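Local coordinates for protein putative antitoxin VapB45 (Mycobacterium tuberculosis, PDB 5AF3) that possibly serves as the antitoxin of a type II toxin-antitoxin system whose cognate toxin is VapC45, and carries a putative helix-turn-helix DNA-binding domain, at residues Ala120-Leu123 / Trp124-Ala127; Val89-Gln92 / Arg93-Pro96; Asp207-Gly210 / Pro211-Gly215; Leu81-Phe84 / Arg85-Gly88. One frame throughout, in Å; residues are numbered along the deposited sequence.

All four contacts are local, each between residues three to five apart, and they follow one another along the chain without nesting or crossing. Contact 4 comes first, ending helix 72-86. Contact 2 begins directly after it: V89 N probably bonds back to F84 O, I94 packs on the F84 ring, and the turn closes the short loop into helix 95-105. Contact 1 lies on the next helix, 115-130, and reaches contact 2 where F126 CZ packs on P96 O. Contact 3, on helix 206-213, stands apart, its centre about 33 Å from that of contact 4 within the chain. Both of these touch the second subunit, where R213 of one chain meets R86 of the other.

Contact 1: Ala120-Leu123 / Trp124-Ala127; sequences AEVL and WRFA
A120 and W124 begin this turn of helix 115-130: W124 N donates to A120 O at 2.9 Å, and W124 CB rests beside the same oxygen. The helix is kinked here, since the backbone nitrogens of A120 and E121 make no bond to the preceding turn. E121 O receives R125 N at 3.2 Å with an almost straight N-H (172°). The E121 side chain is extended and leads outward; its OE2 stays 4.3 Å from R125 NE, an electrostatic neighbour rather than a salt bridge. At V122 the turn illustrates how an arginine, R125, can fold back on its own helix. R125 bends at its third torsion (-112°), which brings the guanidinium over the preceding turn, one face above V122 CA, with NH2 3.4 Å from V122 CG2. Cation and aliphatic branch meet by van der Waals contact. V122 O is also used twice, by F126 N at 3.3 Å and by the indole NE1 of W100. L123 completes the turn by accepting from A127 N at 3.1 Å, and F126 CB lies alongside this carbonyl oxygen. Around the turn, the F126 ring stacks with W100 of helix 95-105 and L123 packs on L101 of the same helix; A127 touches D137 and V140 of helix 135-143, A120 touches I144, and W124 stacks on Y151 of the hairpin 144-153.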
loop_
_atom_site.group_PDB
_atom_site.type_symbol
_atom_site.label_atom_id
_atom_site.label_comp_id
_atom_site.label_asym_id
_atom_site.label_seq_id
_atom_site.Cartn_x
_atom_site.Cartn_y
_atom_site.Cartn_z
ATOM N N ALA A 120 -9.230 24.082 -11.891
ATOM C CA ALA A 120 -8.191 24.110 -12.951
ATOM C C ALA A 120 -8.174 25.514 -13.564
ATOM O O ALA A 120 -7.114 26.110 -13.703
ATOM C CB ALA A 120 -8.480 23.098 -14.029
ATOM N N GLU A 121 -9.369 26.019 -13.903
ATOM C CA GLU A 121 -9.506 27.359 -14.505
ATOM C C GLU A 121 -9.031 28.442 -13.554
ATOM O O GLU A 121 -8.282 29.333 -13.968
ATOM C CB GLU A 121 -10.936 27.598 -15.001
ATOM C CG GLU A 121 -11.144 28.938 -15.679
ATOM C CD GLU A 121 -12.610 29.204 -16.032
ATOM O OE1 GLU A 121 -13.437 28.253 -15.995
ATOM O OE2 GLU A 121 -12.935 30.382 -16.335
ATOM N N VAL A 122 -9.403 28.353 -12.265
ATOM C CA VAL A 122 -8.904 29.302 -11.262
ATOM C C VAL A 122 -7.355 29.297 -11.188
ATOM O O VAL A 122 -6.681 30.346 -11.174
ATOM C CB VAL A 122 -9.560 29.017 -9.835
ATOM C CG1 VAL A 122 -8.888 29.795 -8.763
ATOM C CG2 VAL A 122 -11.108 29.295 -9.863
ATOM N N LEU A 123 -6.773 28.102 -11.150
ATOM C CA LEU A 123 -5.323 28.019 -11.042
ATOM C C LEU A 123 -4.603 28.527 -12.281
ATOM O O LEU A 123 -3.555 29.137 -12.197
ATOM C CB LEU A 123 -4.923 26.568 -10.775
ATOM C CG LEU A 123 -5.238 26.165 -9.327
ATOM C CD1 LEU A 123 -5.198 24.609 -9.313
ATOM C CD2 LEU A 123 -4.317 26.781 -8.296
ATOM N N TRP A 124 -5.155 28.206 -13.432
ATOM C CA TRP A 124 -4.609 28.707 -14.687
ATOM C C TRP A 124 -4.432 30.250 -14.642
ATOM O O TRP A 124 -3.334 30.765 -14.907
ATOM C CB TRP A 124 -5.488 28.253 -15.841
ATOM C CG TRP A 124 -5.136 28.910 -17.089
ATOM C CD1 TRP A 124 -3.941 28.841 -17.739
ATOM C CD2 TRP A 124 -5.972 29.780 -17.859
ATOM N NE1 TRP A 124 -3.982 29.607 -18.883
ATOM C CE2 TRP A 124 -5.215 30.200 -18.977
ATOM C CE3 TRP A 124 -7.291 30.251 -17.710
ATOM C CZ2 TRP A 124 -5.735 31.053 -19.954
ATOM C CZ3 TRP A 124 -7.806 31.101 -18.678
ATOM C CH2 TRP A 124 -7.024 31.491 -19.789
ATOM N N ARG A 125 -5.509 30.941 -14.273
ATOM C CA ARG A 125 -5.543 32.407 -14.119
ATOM C C ARG A 125 -4.417 32.931 -13.218
ATOM O O ARG A 125 -3.780 33.952 -13.528
ATOM C CB ARG A 125 -6.899 32.852 -13.551
ATOM C CG ARG A 125 -8.070 32.669 -14.487
ATOM C CD ARG A 125 -9.324 33.452 -14.017
ATOM N NE ARG A 125 -10.438 32.586 -13.568
ATOM C CZ ARG A 125 -10.936 32.548 -12.328
ATOM N NH1 ARG A 125 -10.429 33.313 -11.346
ATOM N NH2 ARG A 125 -11.955 31.725 -12.068
ATOM N N PHE A 126 -4.161 32.223 -12.108
ATOM C CA PHE A 126 -3.085 32.564 -11.195
ATOM C C PHE A 126 -1.703 32.441 -11.872
ATOM O O PHE A 126 -0.877 33.330 -11.781
ATOM C CB PHE A 126 -3.176 31.627 -9.972
ATOM C CG PHE A 126 -2.197 31.910 -8.910
ATOM C CD1 PHE A 126 -2.207 33.136 -8.243
ATOM C CD2 PHE A 126 -1.270 30.933 -8.513
ATOM C CE1 PHE A 126 -1.318 33.406 -7.266
ATOM C CE2 PHE A 126 -0.377 31.203 -7.531
ATOM C CZ PHE A 126 -0.399 32.442 -6.887
ATOM N N ALA A 127 -1.463 31.335 -12.557
ATOM C CA ALA A 127 -0.137 31.071 -13.120
ATOM C C ALA A 127 0.141 32.020 -14.295
ATOM O O ALA A 127 1.288 32.368 -14.526
ATOM C CB ALA A 127 -0.050 29.635 -13.577
#

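Contact 2: Val89-Gln92 / Arg93-Pro96; sequences VPMQ and RIRP
The M91-I94 beta turn, a distorted type I, leads into helix 95-105 within the putative helix-turn-helix domain. Its closing bond, from I94 N to M91 O, is weak at 3.4 Å, and the turn illustrates how water and side chains can reinforce so modest a link. Water 1, donating to P90 O at 2.6 Å and accepting from R93 N at 2.7 Å, spans from just before the turn to inside it. Water 2 repeats this i to i+3 bridge two residues later, donating to Q92 O and accepting from R95 N, each at 3.0 Å, where the chain enters the helix. The apolar half depends on I94. With CG1 anti to the backbone N (chi1 -162°), CG2 is wedged between N and the carbonyl carbon and presses on M91 O at 3.2 Å, while CD1 reaches inward. There M91, folded by two bends, lies side by side with I94 and sets CE 3.9 Å from I94 CD1; V89 meets the same methyl through CG1, its side chain crossing that of I94 at about a right angle. F84 of helix 72-86 and V139 extend this cluster. A glycerol, probably from the crystallisation liquor, is hydrogen-bonded to the backbone N of M91 and Q92. The chemistry is thus divided: water links backbone groups three residues apart, whereas the aliphatic ends meet by van der Waals contact on the side toward F84.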
loop_
_atom_site.group_PDB
_atom_site.type_symbol
_atom_site.label_atom_id
_atom_site.label_comp_id
_atom_site.label_asym_id
_atom_site.label_seq_id
_atom_site.Cartn_x
_atom_site.Cartn_y
_atom_site.Cartn_z
ATOM N N VAL A 89 3.650 17.498 -8.484
ATOM C CA VAL A 89 3.592 18.914 -8.146
ATOM C C VAL A 89 4.658 19.329 -7.110
ATOM O O VAL A 89 4.771 18.751 -6.005
ATOM C CB VAL A 89 2.180 19.308 -7.631
ATOM C CG1 VAL A 89 2.145 20.781 -7.180
ATOM C CG2 VAL A 89 1.144 19.005 -8.701
ATOM N N PRO A 90 5.438 20.375 -7.433
ATOM C CA PRO A 90 6.337 20.839 -6.429
ATOM C C PRO A 90 5.590 21.421 -5.224
ATOM O O PRO A 90 4.733 22.296 -5.400
ATOM C CB PRO A 90 7.170 21.929 -7.165
ATOM C CG PRO A 90 6.279 22.393 -8.262
ATOM C CD PRO A 90 5.517 21.168 -8.686
ATOM N N MET A 91 5.923 20.943 -4.022
ATOM C CA MET A 91 5.104 21.229 -2.829
ATOM C C MET A 91 5.623 22.336 -1.927
ATOM O O MET A 91 4.863 22.941 -1.150
ATOM C CB MET A 91 4.893 19.950 -1.986
ATOM C CG MET A 91 4.205 18.798 -2.756
ATOM S SD MET A 91 2.582 19.163 -3.509
ATOM C CE MET A 91 1.634 19.552 -1.994
ATOM N N GLN A 92 6.918 22.607 -2.014
ATOM C CA GLN A 92 7.548 23.530 -1.053
ATOM C C GLN A 92 7.088 24.973 -1.203
ATOM O O GLN A 92 7.182 25.744 -0.259
ATOM C CB GLN A 92 9.065 23.500 -1.214
ATOM C CG GLN A 92 9.701 22.236 -0.679
ATOM C CD GLN A 92 11.191 22.283 -0.847
ATOM O OE1 GLN A 92 11.879 23.079 -0.184
ATOM N NE2 GLN A 92 11.712 21.452 -1.754
ATOM N N ARG A 93 6.635 25.361 -2.393
ATOM C CA ARG A 93 6.202 26.749 -2.597
ATOM C C ARG A 93 4.749 26.815 -3.089
ATOM O O ARG A 93 4.367 27.691 -3.876
ATOM C CB ARG A 93 7.151 27.490 -3.567
ATOM C CG ARG A 93 8.602 27.596 -3.075
ATOM C CD ARG A 93 9.548 28.117 -4.159
ATOM N NE ARG A 93 10.934 28.250 -3.676
ATOM C CZ ARG A 93 11.468 29.349 -3.146
ATOM N NH1 ARG A 93 10.757 30.460 -2.984
ATOM N NH2 ARG A 93 12.730 29.328 -2.752
ATOM N N ILE A 94 3.943 25.885 -2.601
ATOM C CA ILE A 94 2.553 25.767 -3.030
ATOM C C ILE A 94 1.621 26.760 -2.319
ATOM O O ILE A 94 0.500 26.994 -2.798
ATOM C CB ILE A 94 2.032 24.327 -2.817
ATOM C CG1 ILE A 94 0.775 24.096 -3.659
ATOM C CG2 ILE A 94 1.848 24.017 -1.269
ATOM C CD1 ILE A 94 0.480 22.645 -3.978
ATOM N N ARG A 95 2.045 27.296 -1.177
ATOM C CA ARG A 95 1.108 28.113 -0.369
ATOM C C ARG A 95 0.417 29.293 -1.118
ATOM O O ARG A 95 -0.796 29.489 -0.996
ATOM C CB ARG A 95 1.769 28.544 0.945
ATOM C CG ARG A 95 0.839 29.260 1.925
ATOM C CD ARG A 95 1.573 29.467 3.241
ATOM N NE ARG A 95 0.789 30.206 4.237
ATOM C CZ ARG A 95 0.971 31.491 4.561
ATOM N NH1 ARG A 95 1.924 32.219 3.975
ATOM N NH2 ARG A 95 0.195 32.050 5.486
ATOM N N PRO A 96 1.157 30.064 -1.946
ATOM C CA PRO A 96 0.418 31.114 -2.697
ATOM C C PRO A 96 -0.684 30.614 -3.606
ATOM O O PRO A 96 -1.728 31.254 -3.716
ATOM C CB PRO A 96 1.527 31.807 -3.497
ATOM C CG PRO A 96 2.708 31.596 -2.675
ATOM C CD PRO A 96 2.596 30.170 -2.210
HETATM O O HOH W 1 5.972 24.570 -4.939
HETATM O O HOH W 2 4.477 26.711 0.441
#

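Contact 3: Asp207-Gly210 / Pro211-Gly215; sequences DVLG and PLRAG
L209 and R213 meet through backbone and side chain alike in the last turns of helix 206-213. Among the hydrogen bonds, R213 N to L209 O and A214 N to G210 O are both short, at 2.8 Å, whereas L212 N to V208 O is weak at 3.4 Å. P211 offers no N-H, so the preceding turn lacks one rung; its ring carbon CD instead sits 3.4 Å from D207 O, and the helix kinks at this point. The helix end is a Schellman motif: G215 takes a positive phi (106°) and its N donates to L212 O at 2.9 Å. Van der Waals contacts of the side chains follow. R213, extended from CG to NE, runs back over the previous turn and lays one guanidinium face above L209 CB, with NH2 3.9 Å from L209 CD1. L212 CG rests on V208 O at 3.4 Å. D207 OD1 forms a salt bridge with R204 NH2, outside the turn. V208 packs on Y225 and L212 on V221 of helix 218-225, P211 touches both, and V208 and L209 also reach helix 229-236. On the second subunit, K154 NZ is hydrogen-bonded to R213 O, I156 meets L212 and R86 packs against R213.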
loop_
_atom_site.group_PDB
_atom_site.type_symbol
_atom_site.label_atom_id
_atom_site.label_comp_id
_atom_site.label_asym_id
_atom_site.label_seq_id
_atom_site.Cartn_x
_atom_site.Cartn_y
_atom_site.Cartn_z
ATOM N N ASP A 207 -10.790 -4.069 12.771
ATOM C CA ASP A 207 -11.513 -5.103 13.524
ATOM C C ASP A 207 -11.604 -6.458 12.805
ATOM O O ASP A 207 -11.989 -7.481 13.429
ATOM C CB ASP A 207 -12.900 -4.586 13.968
ATOM C CG ASP A 207 -12.796 -3.528 15.062
ATOM O OD1 ASP A 207 -11.809 -3.568 15.821
ATOM O OD2 ASP A 207 -13.676 -2.640 15.158
ATOM N N VAL A 208 -11.196 -6.506 11.532
ATOM C CA VAL A 208 -11.188 -7.803 10.852
ATOM C C VAL A 208 -9.820 -8.484 10.951
ATOM O O VAL A 208 -9.683 -9.671 10.625
ATOM C CB VAL A 208 -11.734 -7.719 9.416
ATOM C CG1 VAL A 208 -13.166 -7.092 9.422
ATOM C CG2 VAL A 208 -10.760 -6.980 8.459
ATOM N N LEU A 209 -8.815 -7.730 11.390
ATOM C CA LEU A 209 -7.405 -8.229 11.363
ATOM C C LEU A 209 -7.133 -9.269 12.442
ATOM O O LEU A 209 -6.494 -10.296 12.190
ATOM C CB LEU A 209 -6.399 -7.066 11.475
ATOM C CG LEU A 209 -6.495 -6.026 10.343
ATOM C CD1 LEU A 209 -5.414 -4.961 10.409
ATOM C CD2 LEU A 209 -6.458 -6.720 8.982
ATOM N N GLY A 210 -7.626 -8.997 13.648
ATOM C CA GLY A 210 -7.422 -9.904 14.772
ATOM C C GLY A 210 -7.961 -11.303 14.459
ATOM O O GLY A 210 -7.239 -12.291 14.581
ATOM N N PRO A 211 -9.237 -11.395 14.055
ATOM C CA PRO A 211 -9.829 -12.686 13.713
ATOM C C PRO A 211 -9.051 -13.449 12.603
ATOM O O PRO A 211 -8.847 -14.662 12.717
ATOM C CB PRO A 211 -11.238 -12.303 13.239
ATOM C CG PRO A 211 -11.504 -10.999 13.924
ATOM C CD PRO A 211 -10.228 -10.302 13.963
ATOM N N LEU A 212 -8.625 -12.744 11.551
ATOM C CA LEU A 212 -7.852 -13.393 10.467
ATOM C C LEU A 212 -6.502 -13.863 10.998
ATOM O O LEU A 212 -6.082 -14.997 10.743
ATOM C CB LEU A 212 -7.646 -12.439 9.297
ATOM C CG LEU A 212 -8.843 -12.172 8.412
ATOM C CD1 LEU A 212 -8.528 -11.075 7.395
ATOM C CD2 LEU A 212 -9.339 -13.495 7.722
ATOM N N ARG A 213 -5.827 -12.996 11.740
ATOM C CA ARG A 213 -4.561 -13.395 12.394
ATOM C C ARG A 213 -4.702 -14.609 13.289
ATOM O O ARG A 213 -3.812 -15.475 13.333
ATOM C CB ARG A 213 -3.926 -12.207 13.140
ATOM C CG ARG A 213 -3.430 -11.132 12.220
ATOM C CD ARG A 213 -2.719 -10.028 13.022
ATOM N NE ARG A 213 -2.454 -8.866 12.169
ATOM C CZ ARG A 213 -2.350 -7.608 12.599
ATOM N NH1 ARG A 213 -2.449 -7.334 13.891
ATOM N NH2 ARG A 213 -2.111 -6.621 11.740
ATOM N N ALA A 214 -5.810 -14.682 14.010
ATOM C CA ALA A 214 -6.126 -15.831 14.864
ATOM C C ALA A 214 -6.385 -17.139 14.090
ATOM O O ALA A 214 -6.412 -18.214 14.686
ATOM C CB ALA A 214 -7.336 -15.497 15.784
ATOM N N GLY A 215 -6.602 -17.057 12.769
ATOM C CA GLY A 215 -6.783 -18.243 11.993
ATOM C C GLY A 215 -8.186 -18.523 11.551
ATOM O O GLY A 215 -8.448 -19.585 11.014
#

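Contact 4: Leu81-Phe84 / Arg85-Gly88; sequences LNAF and RRAG
N82 and R85 form the first shell of a turn that closes helix 72-86 with a Schellman motif. R85 approaches side-on and grips one atom with two nitrogens: NE reaches N82 OD1 at 2.8 Å, nearly along the C=O axis, and NH2 meets the same oxygen at 3.1 Å on a lone pair. Amide and guanidinium planes are only 13° apart. The arginine gets there by bending at its third torsion (75°). What positions the asparagine is a second bond, from N82 ND2 to V28 O; oxygen and nitrogen of this buried amide thus both have partners, which together probably limit its rotation. Along the backbone, R85 N donates to L81 O and R86 N to N82 O, while A87 N makes weak bonds to both A83 O and F84 O. G88, with positive phi, returns its N to R85 O at 3.0 Å. Further out, A83 touches Y160, R86 makes a cation-pi contact with its ring, and R86 O accepts a weak bond from R213 of the second subunit. The R86 guanidinium lies with one face over N82 O, offset toward the rim, and its NH1 ends 3.5 Å from A83 CA.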
loop_
_atom_site.group_PDB
_atom_site.type_symbol
_atom_site.label_atom_id
_atom_site.label_comp_id
_atom_site.label_asym_id
_atom_site.label_seq_id
_atom_site.Cartn_x
_atom_site.Cartn_y
_atom_site.Cartn_z
ATOM N N LEU A 81 -3.734 17.495 -1.092
ATOM C CA LEU A 81 -2.324 17.855 -1.243
ATOM C C LEU A 81 -1.445 16.641 -1.548
ATOM O O LEU A 81 -0.485 16.741 -2.291
ATOM C CB LEU A 81 -1.816 18.525 0.007
ATOM C CG LEU A 81 -2.317 19.945 0.293
ATOM C CD1 LEU A 81 -1.728 20.395 1.598
ATOM C CD2 LEU A 81 -1.883 20.873 -0.892
ATOM N N ASN A 82 -1.763 15.494 -0.963
ATOM C CA ASN A 82 -1.025 14.276 -1.312
ATOM C C ASN A 82 -1.257 13.820 -2.742
ATOM O O ASN A 82 -0.341 13.247 -3.384
ATOM C CB ASN A 82 -1.331 13.148 -0.334
ATOM C CG ASN A 82 -0.286 12.026 -0.411
ATOM O OD1 ASN A 82 0.904 12.284 -0.620
ATOM N ND2 ASN A 82 -0.739 10.785 -0.278
ATOM N N ALA A 83 -2.461 14.060 -3.246
ATOM C CA ALA A 83 -2.801 13.745 -4.610
ATOM C C ALA A 83 -1.991 14.676 -5.506
ATOM O O ALA A 83 -1.508 14.239 -6.568
ATOM C CB ALA A 83 -4.293 13.933 -4.880
ATOM N N PHE A 84 -1.842 15.939 -5.075
ATOM C CA PHE A 84 -0.990 16.891 -5.815
ATOM C C PHE A 84 0.475 16.381 -5.833
ATOM O O PHE A 84 1.131 16.360 -6.899
ATOM C CB PHE A 84 -1.038 18.322 -5.215
ATOM C CG PHE A 84 -2.366 19.019 -5.366
ATOM C CD1 PHE A 84 -3.436 18.455 -6.069
ATOM C CD2 PHE A 84 -2.534 20.289 -4.783
ATOM C CE1 PHE A 84 -4.658 19.141 -6.157
ATOM C CE2 PHE A 84 -3.747 20.971 -4.878
ATOM C CZ PHE A 84 -4.795 20.399 -5.546
ATOM N N ARG A 85 0.949 15.924 -4.688
ATOM C CA ARG A 85 2.329 15.453 -4.513
ATOM C C ARG A 85 2.581 14.240 -5.401
ATOM O O ARG A 85 3.579 14.189 -6.104
ATOM C CB ARG A 85 2.580 15.068 -3.064
ATOM C CG ARG A 85 4.027 14.657 -2.756
ATOM C CD ARG A 85 4.192 14.315 -1.292
ATOM N NE ARG A 85 3.611 13.013 -1.026
ATOM C CZ ARG A 85 4.305 11.902 -0.793
ATOM N NH1 ARG A 85 5.636 11.918 -0.747
ATOM N NH2 ARG A 85 3.646 10.782 -0.562
ATOM N N ARG A 86 1.657 13.279 -5.374
ATOM C CA ARG A 86 1.701 12.099 -6.249
ATOM C C ARG A 86 1.808 12.457 -7.724
ATOM O O ARG A 86 2.486 11.756 -8.494
ATOM C CB ARG A 86 0.435 11.257 -6.034
ATOM C CG ARG A 86 0.461 9.867 -6.646
ATOM C CD ARG A 86 -0.830 9.108 -6.251
ATOM N NE ARG A 86 -0.925 8.852 -4.821
ATOM C CZ ARG A 86 -1.841 9.369 -3.983
ATOM N NH1 ARG A 86 -2.765 10.237 -4.382
ATOM N NH2 ARG A 86 -1.817 9.030 -2.708
ATOM N N ALA A 87 1.196 13.573 -8.119
ATOM C CA ALA A 87 1.171 14.006 -9.516
ATOM C C ALA A 87 2.493 14.618 -9.997
ATOM O O ALA A 87 2.646 14.917 -11.202
ATOM C CB ALA A 87 0.022 14.973 -9.762
ATOM N N GLY A 88 3.418 14.838 -9.056
ATOM C CA GLY A 88 4.725 15.482 -9.370
ATOM C C GLY A 88 4.733 16.980 -9.077
ATOM O O GLY A 88 5.720 17.670 -9.360
#